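Local coordinates for odorant-binding protein 1F (Rattus norvegicus, PDB 3FIQ), which probably binds a wide variety of chemical odorants, as a secreted lipocalin of the nasal epithelium, at residues K129-L132 with R133-E137. Numbering follows the deposited sequence. Where two conformers were deposited one is given.
Sequences KQEL and RKLAE
The Q130 amide and R133 guanidinium planes are 5° apart, but the groups are displaced along those planes and do not stack. The two side chains lie side by side. Q130 OE1 approaches the guanidinium obliquely and lies 3.6 Å from R133 CD. One water sits at the edge of the guanidinium, in its plane, and accepts a hydrogen bond from R133 NE at 2.9 Å. The same water takes a weak bond from Q130 NE2, at 3.0 Å. It thus bridges two polar groups three residues apart on the exposed side of the helix. The bend at chi3 (45°) leaves NE on the Q130 side, directed at the water, while the rest of the guanidinium leads away from the amide. Nearer the backbone, R133 CG passes 3.3 Å from K129 O.

On another side of the helix, E131 and L135 also lie alongside each other, pointing the same way. The methylene E131 CG touches the methyl L135 CD1 at 3.9 Å. With CG anti to N (chi1 -178°) and the chain extended, CG lies beside L135 while carboxylate oxygen OE1 reaches on to a salt bridge with K92. K134 NZ lies near E137 OE1 at 3.8 Å, a long salt bridge.

The backbone is regular alpha helix. The NH groups of R133, K134, L135 and A136 bond to the carbonyls of K129, Q130, E131 and L132, four residues earlier.

Helix 126-138 packs against the outside of the antiparallel beta-barrel, as in other lipocalins. Buried L132 meets Y20 of strand 14-23, F99 of strand 97-105, and I115 and V117 of strand 111-119. L135 adds contacts with F99 and I115. In the loop after the helix, N143 ND2 donates a hydrogen bond to R133 O, and N143 touches A136.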
loop_
_atom_site.group_PDB
_atom_site.type_symbol
_atom_site.label_atom_id
_atom_site.label_comp_id
_atom_site.label_asym_id
_atom_site.label_seq_id
_atom_site.Cartn_x
_atom_site.Cartn_y
_atom_site.Cartn_z
ATOM N N LYS A 129 -10.852 -7.739 -8.566
ATOM C CA LYS A 129 -11.237 -8.170 -7.235
ATOM C C LYS A 129 -10.920 -9.634 -7.031
ATOM O O LYS A 129 -10.468 -10.020 -5.969
ATOM C CB LYS A 129 -12.726 -7.882 -6.998
ATOM C CG LYS A 129 -12.986 -6.425 -6.884
ATOM C CD LYS A 129 -14.406 -6.136 -6.457
ATOM C CE LYS A 129 -14.696 -4.638 -6.387
ATOM N NZ LYS A 129 -16.198 -4.449 -6.293
ATOM N N GLN A 130 -11.180 -10.434 -8.052
ATOM C CA GLN A 130 -10.908 -11.874 -7.940
ATOM C C GLN A 130 -9.437 -12.131 -7.940
ATOM O O GLN A 130 -8.962 -12.992 -7.177
ATOM C CB GLN A 130 -11.578 -12.655 -9.054
ATOM C CG GLN A 130 -13.036 -12.689 -8.889
ATOM C CD GLN A 130 -13.508 -13.572 -7.719
ATOM O OE1 GLN A 130 -13.848 -13.073 -6.624
ATOM N NE2 GLN A 130 -13.559 -14.890 -7.951
ATOM N N GLU A 131 -8.700 -11.382 -8.745
ATOM C CA GLU A 131 -7.236 -11.430 -8.707
ATOM C C GLU A 131 -6.708 -11.090 -7.304
ATOM O O GLU A 131 -5.772 -11.752 -6.764
ATOM C CB GLU A 131 -6.638 -10.439 -9.697
ATOM C CG GLU A 131 -5.096 -10.500 -9.729
ATOM C CD GLU A 131 -4.490 -9.751 -10.924
ATOM O OE1 GLU A 131 -5.200 -8.935 -11.572
ATOM O OE2 GLU A 131 -3.301 -9.981 -11.193
ATOM N N LEU A 132 -7.228 -10.057 -6.691
ATOM C CA LEU A 132 -6.838 -9.676 -5.336
ATOM C C LEU A 132 -7.095 -10.795 -4.378
ATOM O O LEU A 132 -6.231 -11.146 -3.533
ATOM C CB LEU A 132 -7.553 -8.445 -4.878
ATOM C CG LEU A 132 -7.261 -8.001 -3.438
ATOM C CD1 LEU A 132 -5.804 -7.633 -3.241
ATOM C CD2 LEU A 132 -8.132 -6.821 -3.058
ATOM N N ARG A 133 -8.260 -11.394 -4.451
ATOM C CA ARG A 133 -8.541 -12.532 -3.580
ATOM C C ARG A 133 -7.605 -13.706 -3.777
ATOM O O ARG A 133 -7.211 -14.338 -2.822
ATOM C CB ARG A 133 -9.973 -12.974 -3.749
ATOM C CG ARG A 133 -10.977 -11.927 -3.271
ATOM C CD ARG A 133 -12.396 -12.376 -3.432
ATOM N NE ARG A 133 -12.629 -13.744 -2.999
ATOM C CZ ARG A 133 -12.971 -14.119 -1.764
ATOM N NH1 ARG A 133 -13.137 -13.225 -0.792
ATOM N NH2 ARG A 133 -13.160 -15.399 -1.511
ATOM N N LYS A 134 -7.251 -14.013 -5.027
ATOM C CA LYS A 134 -6.361 -15.100 -5.325
ATOM C C LYS A 134 -4.971 -14.822 -4.799
ATOM O O LYS A 134 -4.353 -15.696 -4.224
ATOM C CB LYS A 134 -6.361 -15.398 -6.819
ATOM C CG LYS A 134 -7.576 -16.217 -7.294
ATOM C CD LYS A 134 -7.671 -17.620 -6.617
ATOM C CE LYS A 134 -8.662 -18.563 -7.360
ATOM N NZ LYS A 134 -8.966 -19.832 -6.628
ATOM N N LEU A 135 -4.514 -13.587 -4.923
ATOM C CA LEU A 135 -3.215 -13.196 -4.439
ATOM C C LEU A 135 -3.111 -13.278 -2.916
ATOM O O LEU A 135 -2.081 -13.732 -2.391
ATOM C CB LEU A 135 -2.878 -11.769 -4.868
ATOM C CG LEU A 135 -2.443 -11.768 -6.309
ATOM C CD1 LEU A 135 -2.525 -10.274 -6.760
ATOM C CD2 LEU A 135 -1.048 -12.392 -6.513
ATOM N N ALA A 136 -4.154 -12.821 -2.213
ATOM C CA ALA A 136 -4.188 -12.891 -0.799
ATOM C C ALA A 136 -4.031 -14.392 -0.420
ATOM O O ALA A 136 -3.316 -14.706 0.510
ATOM C CB ALA A 136 -5.516 -12.262 -0.233
ATOM N N GLU A 137 -4.749 -15.297 -1.063
ATOM C CA GLU A 137 -4.627 -16.740 -0.748
ATOM C C GLU A 137 -3.206 -17.209 -0.927
ATOM O O GLU A 137 -2.658 -17.904 -0.094
ATOM C CB GLU A 137 -5.599 -17.577 -1.601
ATOM C CG GLU A 137 -7.019 -17.372 -1.159
ATOM C CD GLU A 137 -8.114 -17.936 -2.130
ATOM O OE1 GLU A 137 -7.788 -18.404 -3.258
ATOM O OE2 GLU A 137 -9.323 -17.889 -1.745
HETATM O O HOH W 1 -12.751 -15.691 -5.185
#